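Nucleoporin nup120 (Schizosaccharomyces pombe, PDB 4GQ2) forms part of the nuclear pore complex, whose nucleoporins act both as structural constituents and as docking partners for nuclear transport factors. Local coordinates at residues 315-318 against 323-326; 261-264 against 269-272; 249-254 against 296-301; 191-196 against 210-215; 174-177 against 183-186. All blocks are in the same frame, centred on the assembly; numbering follows the deposited sequence.

Interaction 1: residues 315-318 against 323-326; sequences LNAN and KLNV
Leu-315 to Ala-317 and Leu-324 to Val-326 run antiparallel, 4.7 Å between their axes at closest approach and 164° between their directions. They are the arms of the beta hairpin that completes a four-stranded blade of the beta-propeller domain, with strand 324-328 at the edge of that blade. Asn-316 and Asn-325 form the hydrogen-bonded pair: Asn-316 N donates to Asn-325 O at 2.9 Å, and Asn-325 N returns the bond to Asn-316 O at 2.8 Å. Toward the connecting loop Asn-318 N makes a weak hydrogen bond to Lys-323 O at 3.4 Å. One face of the ribbon is apolar. There Leu-324, with CG opposite its own carbonyl carbon (chi1 -64°), lays CD2 between two neighbours on the other strand, 3.8 Å from Ala-317 CB and 4.0 Å from Leu-315 CD2. That same methyl of Leu-315 meets its directly opposite partner, Val-326, at CG2 (4.1 Å), whereas its contact with Leu-324 is diagonal. Leu-324 and Val-326 turn this greasy face onto the preceding blade, where Val-326 touches Leu-259 and Val-261 and Leu-324 touches Val-270. The other face carries the two partly exposed asparagines, Asn-316 and Asn-325. Leu-315 folds back over the hydrogen-bonded backbone as well, bringing CD2 to 3.3 Å from Asn-325 O, the carbonyl oxygen that already accepts from Asn-316 N.

Interaction 2: residues 261-264 against 269-272; sequences VLDL and CVET
Val-261 grips the opposite strand through both of its backbone polar atoms: its N donates to Glu-271 O at 2.9 Å, and its O accepts from Val-270 N at 3.0 Å. One residue is thus answered by two, because the register slips between Val-261 paired with Glu-271 and Leu-262 paired with Cys-269. This is a beta bulge, with Val-270 as the extra residue. The slip brings Val-270 beside Asp-263, and the gamma methyl CG2 of Val-270, opposite its carbonyl carbon, comes to 3.3 Å from Asp-263 CB, a close van der Waals approach. On the face shared by Val-261 and Glu-271, Val-261 CG2 lies 4.1 Å from Glu-271 CB. Over the other face, Leu-262 CD1 reaches to 3.9 Å from Cys-269 N, and Cys-269 SG stands 3.7 Å from Val-261 O.

A second shell fixes the polar ends. The carboxylate of Asp-263 is turned toward the connecting loop, where OD2 bonds Thr-266 OG1; Ser-213 OG accepts from Cys-269 N, and Glu-271 OE2 takes a weak bond from Val-326 N of the next blade. The two strands are the third and fourth of a propeller blade: 258-263 lies between 249-254 and the edge strand 268-274, while strand 324-328 packs against the face that carries Val-261.

Interaction 3: residues 249-254 against 296-301; sequences VLVMLS and SFIALY
Two apolar pairs make up this contact, Val-251 with Ile-298 and Leu-253 with Leu-300. Each strand is the second of its own four-stranded blade, and neighbouring blades of the propeller lie face against face here, the two strands running in the same sense with Val-251 CA 8.9 Å from Ile-298 CA. In the first pair the side chains reach toward each other tip to tip. Ile-298 carries CG1 opposite its carbonyl carbon (chi1 -72°) and offers CD1 to the fork of the valine, 3.8 Å from Val-251 CG2 and 4.1 Å from Val-251 CG1. In the second pair the leucines meet at about a right angle, one methyl from each touching: Leu-253 CD2 to Leu-300 CD1 is 3.7 Å.

The backbone bonds of 249-254 stay within its own blade: Leu-250 and Met-252 pair with strand 258-263, and Val-251 and Leu-253 with strand 238-244. Ser-296 OG makes a weak hydrogen bond to Tyr-247 OH of the neighbouring blade. On the far side of 296-301, Phe-297 meets Phe-362 edge to face and Ala-299 packs on strand 346-354, so this strand is covered on both faces.

All four contacting residues are buried, and methyl groups alone meet between the segments. Cohesion here therefore rests on dispersion and the exclusion of water, and the fit of branched tips, not a bonding pattern, probably sets the spacing of the strands at this point.

Interaction 4: residues 191-196 against 210-215; sequences GGLTKI and IDDSSY
Ile-210 meets Leu-193 from its backbone N outward: Ile-210 N donates to Leu-193 O at 3.2 Å with an angle of 152° at the hydrogen. Its CB lies close to that same oxygen, 3.5 Å from Leu-193 O. At CB the chain forks. The short branch, CG2, is opposite the backbone N and touches Leu-193 CD2 at 3.9 Å. The long branch leaves through CG1, opposite the carbonyl carbon (chi1 -68°) and still 4.2 Å from Leu-193 O, and ends in CD1, which is also 3.9 Å from Leu-193 CD2. One leucine methyl therefore rests across both branch ends. CD1 goes on to meet a second residue of the strand, Lys-195 CB at 4.1 Å.

These residues belong to the third and fourth strands of a propeller blade, 193-199 and 204-210, where the edge strand gives way to the long link to the next blade. Leu-193 and Ile-210 both lean on Leu-262 of that blade. The lysine amino group is directed there as well: Lys-195 NZ bonds Asn-267 OD1 and, weakly, Leu-264 O.

Beyond Ile-210 the chain turns sharply. Asp-212 comes back toward the strand and places OD1 4.2 Å from Leu-193 CD2, while its own carbonyl O accepts from Ser-214 N at 2.7 Å, closing an inverse gamma turn centred on Ser-213.

Interaction 5: residues 174-177 against 183-186; sequences DLMA and EICV
Met-176 sets CG opposite its carbonyl carbon (chi1 -48°), and a bend at the thioether (chi3 72°) swings CE toward the opposite strand, where Ile-184 meets it by sending CG1 out opposite its backbone N (chi1 -178°). The two side chains cross obliquely, and their ends touch closely, Met-176 CE to Ile-184 CD1 at 3.4 Å. That isoleucine methyl also backs onto the root of the methionine, 4.0 Å from Met-176 CB, so it lies within the curl of the longer chain. One atom nearer its backbone, Ile-184 CG1 lies beside a carbonyl, 3.7 Å from Ala-177 O. Val-186 stands on the same face, and its CG1 leans toward the backbone at 3.8 Å from Leu-175 O.

The segments are the first two strands of a propeller blade, 173-178 and 183-188, joined as a beta hairpin. Ala-177 and Cys-185 are its hydrogen-bonded pair: Ala-177 N donates to Cys-185 O at 3.0 Å, while Cys-185 N approaches Ala-177 O from above the carbonyl plane, at 3.1 Å. Cys-185 O also receives a CA-H contact from Met-176 CA at 3.3 Å. Further from the turn, Asp-174 and Leu-175 both stand opposite Ser-187, a classic beta bulge that inserts one extra residue into strand 173-178.

The face bearing Met-176, Ile-184 and Val-186 packs against strand 126-133 of the preceding blade, through Tyr-130 and Ile-132. On the reverse face the Cys-185 side chain touches Ile-179, which follows strand 173-178 in the chain.

How the interactions relate
From the N terminus, interaction 5 comes first and closes a tight hairpin of strands 173-178 and 183-188. Interaction 4 follows in the same blade, closing the hairpin of strands 193-199 and 204-210 at its exit; backbone bonds of Thr-194 and Ile-196 to strand 183-188 join the two contacts. Interaction 3 opens in the next blade at 249-254 and closes a long loop at 296-301 of the blade after it, and interaction 2, another hairpin, is nested inside that loop. Interaction 1 closes last, in the blade where interaction 3 ended. None cross. Leu-193 against Met-252, and Leu-324 against Val-249, carry the packing from blade to blade, so three successive propeller blades are tied together.

Interaction 1: residues 315-318 against 323-326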
loop_
_atom_site.group_PDB
_atom_site.type_symbol
_atom_site.label_atom_id
_atom_site.label_comp_id
_atom_site.label_asym_id
_atom_site.label_seq_id
_atom_site.Cartn_x
_atom_site.Cartn_y
_atom_site.Cartn_z
ATOM N N LEU A 315 -32.242 10.161 37.682
ATOM C CA LEU A 315 -31.819 10.161 39.074
ATOM C C LEU A 315 -31.941 11.571 39.636
ATOM O O LEU A 315 -31.365 12.524 39.099
ATOM C CB LEU A 315 -30.381 9.659 39.230
ATOM C CG LEU A 315 -30.046 8.648 40.339
ATOM C CD1 LEU A 315 -28.551 8.654 40.596
ATOM C CD2 LEU A 315 -30.791 8.875 41.651
ATOM N N ASN A 316 -32.704 11.685 40.719
ATOM C CA ASN A 316 -32.919 12.950 41.401
ATOM C C ASN A 316 -32.362 12.884 42.817
ATOM O O ASN A 316 -32.707 11.986 43.589
ATOM C CB ASN A 316 -34.412 13.294 41.416
ATOM C CG ASN A 316 -35.003 13.388 40.016
ATOM O OD1 ASN A 316 -34.505 14.129 39.168
ATOM N ND2 ASN A 316 -36.074 12.633 39.771
ATOM N N ALA A 317 -31.480 13.827 43.137
ATOM C CA ALA A 317 -30.851 13.900 44.452
ATOM C C ALA A 317 -31.199 15.217 45.137
ATOM O O ALA A 317 -31.250 16.263 44.486
ATOM C CB ALA A 317 -29.342 13.751 44.324
ATOM N N ASN A 318 -31.444 15.160 46.444
ATOM C CA ASN A 318 -31.724 16.368 47.230
ATOM C C ASN A 318 -30.698 16.633 48.334
ATOM O O ASN A 318 -29.563 16.157 48.274
ATOM C CB ASN A 318 -33.157 16.361 47.791
ATOM C CG ASN A 318 -33.438 15.177 48.710
ATOM O OD1 ASN A 318 -34.313 14.360 48.428
ATOM N ND2 ASN A 318 -32.712 15.091 49.821
ATOM N N LYS A 323 -31.641 11.988 50.273
ATOM C CA LYS A 323 -32.454 10.925 49.688
ATOM C C LYS A 323 -32.423 11.027 48.171
ATOM O O LYS A 323 -32.536 12.119 47.609
ATOM C CB LYS A 323 -33.897 11.000 50.193
ATOM C CG LYS A 323 -34.045 10.755 51.685
ATOM C CD LYS A 323 -35.394 11.235 52.185
ATOM C CE LYS A 323 -35.375 11.421 53.692
ATOM N NZ LYS A 323 -36.710 11.824 54.213
ATOM N N LEU A 324 -32.260 9.882 47.516
ATOM C CA LEU A 324 -32.186 9.833 46.063
ATOM C C LEU A 324 -33.385 9.097 45.481
ATOM O O LEU A 324 -33.818 8.084 46.024
ATOM C CB LEU A 324 -30.875 9.187 45.604
ATOM C CG LEU A 324 -29.598 9.943 45.983
ATOM C CD1 LEU A 324 -28.890 9.282 47.160
ATOM C CD2 LEU A 324 -28.667 10.043 44.786
ATOM N N ASN A 325 -33.924 9.624 44.384
ATOM C CA ASN A 325 -35.059 9.011 43.705
ATOM C C ASN A 325 -34.672 8.550 42.306
ATOM O O ASN A 325 -34.034 9.292 41.554
ATOM C CB ASN A 325 -36.239 9.989 43.594
ATOM C CG ASN A 325 -36.488 10.773 44.871
ATOM O OD1 ASN A 325 -36.396 10.239 45.978
ATOM N ND2 ASN A 325 -36.819 12.054 44.718
ATOM N N VAL A 326 -35.057 7.324 41.965
ATOM C CA VAL A 326 -34.939 6.836 40.598
ATOM C C VAL A 326 -36.332 6.890 39.976
ATOM O O VAL A 326 -37.152 5.993 40.175
ATOM C CB VAL A 326 -34.322 5.418 40.537
ATOM C CG1 VAL A 326 -34.299 4.892 39.113
ATOM C CG2 VAL A 326 -32.905 5.437 41.077
#

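Interaction 2: residues 261-264 against 269-272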
loop_
_atom_site.group_PDB
_atom_site.type_symbol
_atom_site.label_atom_id
_atom_site.label_comp_id
_atom_site.label_asym_id
_atom_site.label_seq_id
_atom_site.Cartn_x
_atom_site.Cartn_y
_atom_site.Cartn_z
ATOM N N VAL A 261 -30.205 1.814 44.339
ATOM C CA VAL A 261 -29.229 2.900 44.426
ATOM C C VAL A 261 -28.476 2.798 45.750
ATOM O O VAL A 261 -29.075 2.924 46.822
ATOM C CB VAL A 261 -29.902 4.280 44.333
ATOM C CG1 VAL A 261 -28.855 5.375 44.200
ATOM C CG2 VAL A 261 -30.870 4.322 43.164
ATOM N N LEU A 262 -27.169 2.558 45.670
ATOM C CA LEU A 262 -26.328 2.447 46.858
ATOM C C LEU A 262 -25.561 3.741 47.096
ATOM O O LEU A 262 -24.854 4.224 46.208
ATOM C CB LEU A 262 -25.347 1.284 46.716
ATOM C CG LEU A 262 -24.611 0.867 47.991
ATOM C CD1 LEU A 262 -25.429 -0.152 48.772
ATOM C CD2 LEU A 262 -23.238 0.305 47.655
ATOM N N ASP A 263 -25.705 4.302 48.292
ATOM C CA ASP A 263 -24.993 5.526 48.634
ATOM C C ASP A 263 -23.623 5.174 49.194
ATOM O O ASP A 263 -23.514 4.634 50.294
ATOM C CB ASP A 263 -25.790 6.369 49.631
ATOM C CG ASP A 263 -25.148 7.714 49.909
ATOM O OD1 ASP A 263 -24.540 8.305 48.992
ATOM O OD2 ASP A 263 -25.254 8.188 51.057
ATOM N N LEU A 264 -22.587 5.487 48.419
ATOM C CA LEU A 264 -21.209 5.132 48.757
ATOM C C LEU A 264 -20.615 5.966 49.895
ATOM O O LEU A 264 -19.626 5.561 50.510
ATOM C CB LEU A 264 -20.319 5.238 47.517
ATOM C CG LEU A 264 -20.593 4.254 46.382
ATOM C CD1 LEU A 264 -20.156 4.859 45.058
ATOM C CD2 LEU A 264 -19.906 2.919 46.634
ATOM N N CYS A 269 -28.190 1.316 51.178
ATOM C CA CYS A 269 -29.130 1.428 50.071
ATOM C C CYS A 269 -30.162 2.500 50.397
ATOM O O CYS A 269 -30.808 2.448 51.445
ATOM C CB CYS A 269 -29.819 0.096 49.789
ATOM S SG CYS A 269 -31.000 0.170 48.420
ATOM N N VAL A 270 -30.301 3.467 49.495
ATOM C CA VAL A 270 -31.168 4.623 49.708
ATOM C C VAL A 270 -32.502 4.438 49.002
ATOM O O VAL A 270 -33.527 4.957 49.452
ATOM C CB VAL A 270 -30.533 5.935 49.191
ATOM C CG1 VAL A 270 -31.095 7.133 49.948
ATOM C CG2 VAL A 270 -29.020 5.898 49.327
ATOM N N GLU A 271 -32.482 3.704 47.894
ATOM C CA GLU A 271 -33.669 3.544 47.066
ATOM C C GLU A 271 -33.651 2.211 46.334
ATOM O O GLU A 271 -32.603 1.741 45.897
ATOM C CB GLU A 271 -33.780 4.707 46.076
ATOM C CG GLU A 271 -35.179 5.300 45.971
ATOM C CD GLU A 271 -35.944 4.825 44.754
ATOM O OE1 GLU A 271 -35.681 3.701 44.276
ATOM O OE2 GLU A 271 -36.814 5.585 44.276
ATOM N N THR A 272 -34.825 1.604 46.221
ATOM C CA THR A 272 -34.984 0.311 45.575
ATOM C C THR A 272 -36.298 0.325 44.812
ATOM O O THR A 272 -37.287 0.874 45.293
ATOM C CB THR A 272 -35.024 -0.826 46.610
ATOM O OG1 THR A 272 -34.071 -0.565 47.649
ATOM C CG2 THR A 272 -34.712 -2.160 45.965
#

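Interaction 3: residues 249-254 against 296-301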
loop_
_atom_site.group_PDB
_atom_site.type_symbol
_atom_site.label_atom_id
_atom_site.label_comp_id
_atom_site.label_asym_id
_atom_site.label_seq_id
_atom_site.Cartn_x
_atom_site.Cartn_y
_atom_site.Cartn_z
ATOM N N VAL A 249 -22.450 7.502 44.240
ATOM C CA VAL A 249 -23.574 6.576 44.112
ATOM C C VAL A 249 -23.261 5.368 43.228
ATOM O O VAL A 249 -22.587 5.487 42.203
ATOM C CB VAL A 249 -24.816 7.326 43.569
ATOM C CG1 VAL A 249 -25.733 6.410 42.770
ATOM C CG2 VAL A 249 -25.563 8.007 44.707
ATOM N N LEU A 250 -23.762 4.212 43.649
ATOM C CA LEU A 250 -23.676 2.978 42.883
ATOM C C LEU A 250 -25.088 2.571 42.480
ATOM O O LEU A 250 -25.996 2.582 43.309
ATOM C CB LEU A 250 -23.032 1.885 43.738
ATOM C CG LEU A 250 -22.196 0.794 43.067
ATOM C CD1 LEU A 250 -20.882 1.362 42.543
ATOM C CD2 LEU A 250 -21.929 -0.341 44.043
ATOM N N VAL A 251 -25.284 2.254 41.203
ATOM C CA VAL A 251 -26.571 1.740 40.726
ATOM C C VAL A 251 -26.419 0.268 40.377
ATOM O O VAL A 251 -25.567 -0.104 39.566
ATOM C CB VAL A 251 -27.125 2.527 39.518
ATOM C CG1 VAL A 251 -28.414 1.894 39.007
ATOM C CG2 VAL A 251 -27.376 3.978 39.898
ATOM N N MET A 252 -27.246 -0.563 41.005
ATOM C CA MET A 252 -27.151 -2.009 40.857
ATOM C C MET A 252 -28.483 -2.621 40.450
ATOM O O MET A 252 -29.551 -2.119 40.815
ATOM C CB MET A 252 -26.667 -2.648 42.160
ATOM C CG MET A 252 -25.504 -1.920 42.821
ATOM S SD MET A 252 -25.241 -2.384 44.544
ATOM C CE MET A 252 -26.761 -1.840 45.317
ATOM N N LEU A 253 -28.400 -3.702 39.680
ATOM C CA LEU A 253 -29.545 -4.536 39.361
ATOM C C LEU A 253 -29.322 -5.930 39.933
ATOM O O LEU A 253 -28.232 -6.500 39.793
ATOM C CB LEU A 253 -29.767 -4.596 37.849
ATOM C CG LEU A 253 -30.962 -5.406 37.338
ATOM C CD1 LEU A 253 -32.268 -4.990 38.004
ATOM C CD2 LEU A 253 -31.075 -5.263 35.833
ATOM N N SER A 254 -30.354 -6.470 40.581
ATOM C CA SER A 254 -30.249 -7.755 41.282
ATOM C C SER A 254 -30.783 -8.926 40.458
ATOM O O SER A 254 -31.477 -8.725 39.465
ATOM C CB SER A 254 -30.977 -7.688 42.625
ATOM O OG SER A 254 -32.362 -7.467 42.436
ATOM N N SER A 296 -26.659 11.057 35.312
ATOM C CA SER A 296 -27.961 11.428 35.850
ATOM C C SER A 296 -29.068 10.598 35.204
ATOM O O SER A 296 -30.156 10.455 35.766
ATOM C CB SER A 296 -28.208 12.926 35.624
ATOM O OG SER A 296 -29.371 13.380 36.293
ATOM N N PHE A 297 -28.784 10.056 34.021
ATOM C CA PHE A 297 -29.723 9.181 33.328
ATOM C C PHE A 297 -29.192 7.757 33.260
ATOM O O PHE A 297 -27.982 7.536 33.243
ATOM C CB PHE A 297 -30.022 9.692 31.923
ATOM C CG PHE A 297 -30.650 11.051 31.896
ATOM C CD1 PHE A 297 -32.030 11.192 31.940
ATOM C CD2 PHE A 297 -29.860 12.193 31.812
ATOM C CE1 PHE A 297 -32.613 12.449 31.907
ATOM C CE2 PHE A 297 -30.437 13.454 31.780
ATOM C CZ PHE A 297 -31.815 13.580 31.827
ATOM N N ILE A 298 -30.114 6.803 33.225
ATOM C CA ILE A 298 -29.790 5.390 33.272
ATOM C C ILE A 298 -30.630 4.658 32.244
ATOM O O ILE A 298 -31.850 4.789 32.230
ATOM C CB ILE A 298 -30.078 4.797 34.672
ATOM C CG1 ILE A 298 -29.038 5.286 35.681
ATOM C CG2 ILE A 298 -30.078 3.274 34.642
ATOM C CD1 ILE A 298 -29.557 5.371 37.097
ATOM N N ALA A 299 -29.966 3.892 31.384
ATOM C CA ALA A 299 -30.652 3.002 30.469
ATOM C C ALA A 299 -30.656 1.594 31.049
ATOM O O ALA A 299 -29.669 1.152 31.642
ATOM C CB ALA A 299 -29.999 3.028 29.099
ATOM N N LEU A 300 -31.778 0.904 30.879
ATOM C CA LEU A 300 -31.980 -0.415 31.460
ATOM C C LEU A 300 -32.643 -1.336 30.444
ATOM O O LEU A 300 -33.565 -0.925 29.732
ATOM C CB LEU A 300 -32.806 -0.309 32.752
ATOM C CG LEU A 300 -33.589 -1.507 33.311
ATOM C CD1 LEU A 300 -32.684 -2.661 33.722
ATOM C CD2 LEU A 300 -34.453 -1.062 34.482
ATOM N N TYR A 301 -32.161 -2.576 30.390
ATOM C CA TYR A 301 -32.591 -3.556 29.397
ATOM C C TYR A 301 -33.504 -4.629 29.976
ATOM O O TYR A 301 -33.238 -5.160 31.058
ATOM C CB TYR A 301 -31.373 -4.230 28.763
ATOM C CG TYR A 301 -31.705 -5.273 27.719
ATOM C CD1 TYR A 301 -32.410 -4.930 26.567
ATOM C CD2 TYR A 301 -31.290 -6.601 27.867
ATOM C CE1 TYR A 301 -32.706 -5.876 25.598
ATOM C CE2 TYR A 301 -31.576 -7.556 26.894
ATOM C CZ TYR A 301 -32.284 -7.182 25.766
ATOM O OH TYR A 301 -32.579 -8.104 24.796
#

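Interaction 4: residues 191-196 against 210-215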
loop_
_atom_site.group_PDB
_atom_site.type_symbol
_atom_site.label_atom_id
_atom_site.label_comp_id
_atom_site.label_asym_id
_atom_site.label_seq_id
_atom_site.Cartn_x
_atom_site.Cartn_y
_atom_site.Cartn_z
ATOM N N GLY A 191 -23.721 -14.104 45.289
ATOM C CA GLY A 191 -24.350 -13.047 46.076
ATOM C C GLY A 191 -23.367 -12.313 46.966
ATOM O O GLY A 191 -22.372 -12.890 47.416
ATOM N N GLY A 192 -23.650 -11.038 47.228
ATOM C CA GLY A 192 -22.785 -10.220 48.073
ATOM C C GLY A 192 -21.973 -9.165 47.340
ATOM O O GLY A 192 -21.841 -9.196 46.114
ATOM N N LEU A 193 -21.416 -8.234 48.108
ATOM C CA LEU A 193 -20.720 -7.074 47.561
ATOM C C LEU A 193 -19.719 -6.508 48.568
ATOM O O LEU A 193 -20.076 -6.197 49.705
ATOM C CB LEU A 193 -21.732 -5.992 47.157
ATOM C CG LEU A 193 -21.230 -4.689 46.526
ATOM C CD1 LEU A 193 -20.931 -4.867 45.043
ATOM C CD2 LEU A 193 -22.250 -3.581 46.733
ATOM N N THR A 194 -18.472 -6.366 48.133
ATOM C CA THR A 194 -17.411 -5.821 48.976
ATOM C C THR A 194 -16.882 -4.493 48.436
ATOM O O THR A 194 -16.922 -4.238 47.230
ATOM C CB THR A 194 -16.241 -6.822 49.139
ATOM O OG1 THR A 194 -15.266 -6.279 50.035
ATOM C CG2 THR A 194 -15.565 -7.113 47.804
ATOM N N LYS A 195 -16.401 -3.644 49.338
ATOM C CA LYS A 195 -15.640 -2.472 48.934
ATOM C C LYS A 195 -14.206 -2.649 49.411
ATOM O O LYS A 195 -13.933 -2.637 50.613
ATOM C CB LYS A 195 -16.247 -1.174 49.486
ATOM C CG LYS A 195 -15.572 0.082 48.951
ATOM C CD LYS A 195 -15.980 1.337 49.710
ATOM C CE LYS A 195 -17.272 1.929 49.171
ATOM N NZ LYS A 195 -17.704 3.111 49.966
ATOM N N ILE A 196 -13.300 -2.843 48.459
ATOM C CA ILE A 196 -11.880 -2.938 48.757
ATOM C C ILE A 196 -11.269 -1.537 48.740
ATOM O O ILE A 196 -11.342 -0.846 47.726
ATOM C CB ILE A 196 -11.161 -3.876 47.762
ATOM C CG1 ILE A 196 -11.796 -5.274 47.810
ATOM C CG2 ILE A 196 -9.665 -3.938 48.060
ATOM C CD1 ILE A 196 -11.462 -6.161 46.630
ATOM N N ILE A 210 -20.724 -4.811 52.547
ATOM C CA ILE A 210 -21.920 -4.039 52.208
ATOM C C ILE A 210 -23.154 -4.935 52.300
ATOM O O ILE A 210 -23.198 -6.014 51.705
ATOM C CB ILE A 210 -21.798 -3.354 50.826
ATOM C CG1 ILE A 210 -20.725 -2.260 50.873
ATOM C CG2 ILE A 210 -23.136 -2.763 50.392
ATOM C CD1 ILE A 210 -20.336 -1.704 49.517
ATOM N N ASP A 211 -24.149 -4.466 53.049
ATOM C CA ASP A 211 -25.271 -5.296 53.487
ATOM C C ASP A 211 -26.503 -5.257 52.585
ATOM O O ASP A 211 -27.515 -5.890 52.898
ATOM C CB ASP A 211 -25.654 -4.924 54.927
ATOM C CG ASP A 211 -24.557 -5.256 55.926
ATOM O OD1 ASP A 211 -24.143 -6.434 55.979
ATOM O OD2 ASP A 211 -24.110 -4.344 56.659
ATOM N N ASP A 212 -26.409 -4.534 51.467
ATOM C CA ASP A 212 -27.534 -4.355 50.534
ATOM C C ASP A 212 -28.821 -3.979 51.276
ATOM O O ASP A 212 -29.867 -4.611 51.092
ATOM C CB ASP A 212 -27.750 -5.612 49.671
ATOM C CG ASP A 212 -26.752 -5.727 48.525
ATOM O OD1 ASP A 212 -25.973 -4.779 48.295
ATOM O OD2 ASP A 212 -26.755 -6.775 47.844
ATOM N N SER A 213 -28.729 -2.939 52.105
ATOM C CA SER A 213 -29.792 -2.573 53.047
ATOM C C SER A 213 -30.999 -1.879 52.401
ATOM O O SER A 213 -31.303 -0.717 52.696
ATOM C CB SER A 213 -29.218 -1.726 54.191
ATOM O OG SER A 213 -28.567 -0.568 53.696
ATOM N N SER A 214 -31.683 -2.611 51.523
ATOM C CA SER A 214 -32.902 -2.131 50.878
ATOM C C SER A 214 -34.113 -2.387 51.781
ATOM O O SER A 214 -34.835 -3.374 51.610
ATOM C CB SER A 214 -33.078 -2.797 49.509
ATOM O OG SER A 214 -33.043 -4.210 49.614
ATOM N N TYR A 215 -34.307 -1.492 52.751
ATOM C CA TYR A 215 -35.386 -1.585 53.744
ATOM C C TYR A 215 -36.767 -1.746 53.106
ATOM O O TYR A 215 -37.505 -2.679 53.426
ATOM C CB TYR A 215 -35.365 -0.352 54.660
ATOM C CG TYR A 215 -34.632 -0.533 55.978
ATOM C CD1 TYR A 215 -33.426 -1.237 56.051
ATOM C CD2 TYR A 215 -35.137 0.026 57.153
ATOM C CE1 TYR A 215 -32.760 -1.395 57.258
ATOM C CE2 TYR A 215 -34.478 -0.125 58.365
ATOM C CZ TYR A 215 -33.292 -0.836 58.412
ATOM O OH TYR A 215 -32.637 -0.986 59.614
#

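Interaction 5: residues 174-177 against 183-186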
loop_
_atom_site.group_PDB
_atom_site.type_symbol
_atom_site.label_atom_id
_atom_site.label_comp_id
_atom_site.label_asym_id
_atom_site.label_seq_id
_atom_site.Cartn_x
_atom_site.Cartn_y
_atom_site.Cartn_z
ATOM N N ASP A 174 -17.046 -11.426 40.653
ATOM C CA ASP A 174 -17.826 -11.523 39.432
ATOM C C ASP A 174 -17.836 -10.220 38.622
ATOM O O ASP A 174 -17.504 -10.217 37.439
ATOM C CB ASP A 174 -19.254 -11.961 39.768
ATOM C CG ASP A 174 -20.015 -12.450 38.553
ATOM O OD1 ASP A 174 -19.503 -13.340 37.832
ATOM O OD2 ASP A 174 -21.134 -11.949 38.330
ATOM N N LEU A 175 -18.221 -9.121 39.258
ATOM C CA LEU A 175 -18.246 -7.829 38.585
ATOM C C LEU A 175 -17.485 -6.790 39.395
ATOM O O LEU A 175 -17.412 -6.887 40.624
ATOM C CB LEU A 175 -19.685 -7.369 38.328
ATOM C CG LEU A 175 -20.572 -8.217 37.403
ATOM C CD1 LEU A 175 -22.036 -7.832 37.560
ATOM C CD2 LEU A 175 -20.144 -8.097 35.947
ATOM N N MET A 176 -16.906 -5.814 38.697
ATOM C CA MET A 176 -16.158 -4.732 39.332
ATOM C C MET A 176 -16.707 -3.372 38.933
ATOM O O MET A 176 -17.292 -3.213 37.858
ATOM C CB MET A 176 -14.681 -4.766 38.937
ATOM C CG MET A 176 -13.991 -6.117 39.041
ATOM S SD MET A 176 -12.422 -6.109 38.145
ATOM C CE MET A 176 -11.383 -5.097 39.197
ATOM N N ALA A 177 -16.501 -2.392 39.806
ATOM C CA ALA A 177 -16.697 -0.989 39.459
ATOM C C ALA A 177 -15.747 -0.136 40.286
ATOM O O ALA A 177 -15.925 0.015 41.498
ATOM C CB ALA A 177 -18.147 -0.558 39.671
ATOM N N GLU A 183 -10.260 3.101 45.650
ATOM C CA GLU A 183 -11.454 2.347 46.036
ATOM C C GLU A 183 -12.093 1.626 44.860
ATOM O O GLU A 183 -12.238 2.188 43.775
ATOM C CB GLU A 183 -12.485 3.268 46.702
ATOM C CG GLU A 183 -12.074 3.806 48.069
ATOM C CD GLU A 183 -12.763 5.116 48.409
ATOM O OE1 GLU A 183 -12.485 6.139 47.740
ATOM O OE2 GLU A 183 -13.580 5.123 49.354
ATOM N N ILE A 184 -12.474 0.377 45.094
ATOM C CA ILE A 184 -13.190 -0.426 44.108
ATOM C C ILE A 184 -14.237 -1.319 44.784
ATOM O O ILE A 184 -14.036 -1.796 45.900
ATOM C CB ILE A 184 -12.216 -1.274 43.245
ATOM C CG1 ILE A 184 -12.981 -2.074 42.186
ATOM C CG2 ILE A 184 -11.365 -2.199 44.110
ATOM C CD1 ILE A 184 -12.238 -2.240 40.885
ATOM N N CYS A 185 -15.359 -1.521 44.106
ATOM C CA CYS A 185 -16.365 -2.476 44.542
ATOM C C CYS A 185 -16.317 -3.737 43.698
ATOM O O CYS A 185 -16.147 -3.677 42.481
ATOM C CB CYS A 185 -17.759 -1.867 44.462
ATOM S SG CYS A 185 -18.011 -0.486 45.591
ATOM N N VAL A 186 -16.475 -4.877 44.362
ATOM C CA VAL A 186 -16.455 -6.179 43.713
ATOM C C VAL A 186 -17.647 -6.983 44.224
ATOM O O VAL A 186 -17.799 -7.189 45.428
ATOM C CB VAL A 186 -15.135 -6.932 44.006
ATOM C CG1 VAL A 186 -15.133 -8.312 43.368
ATOM C CG2 VAL A 186 -13.935 -6.124 43.536
#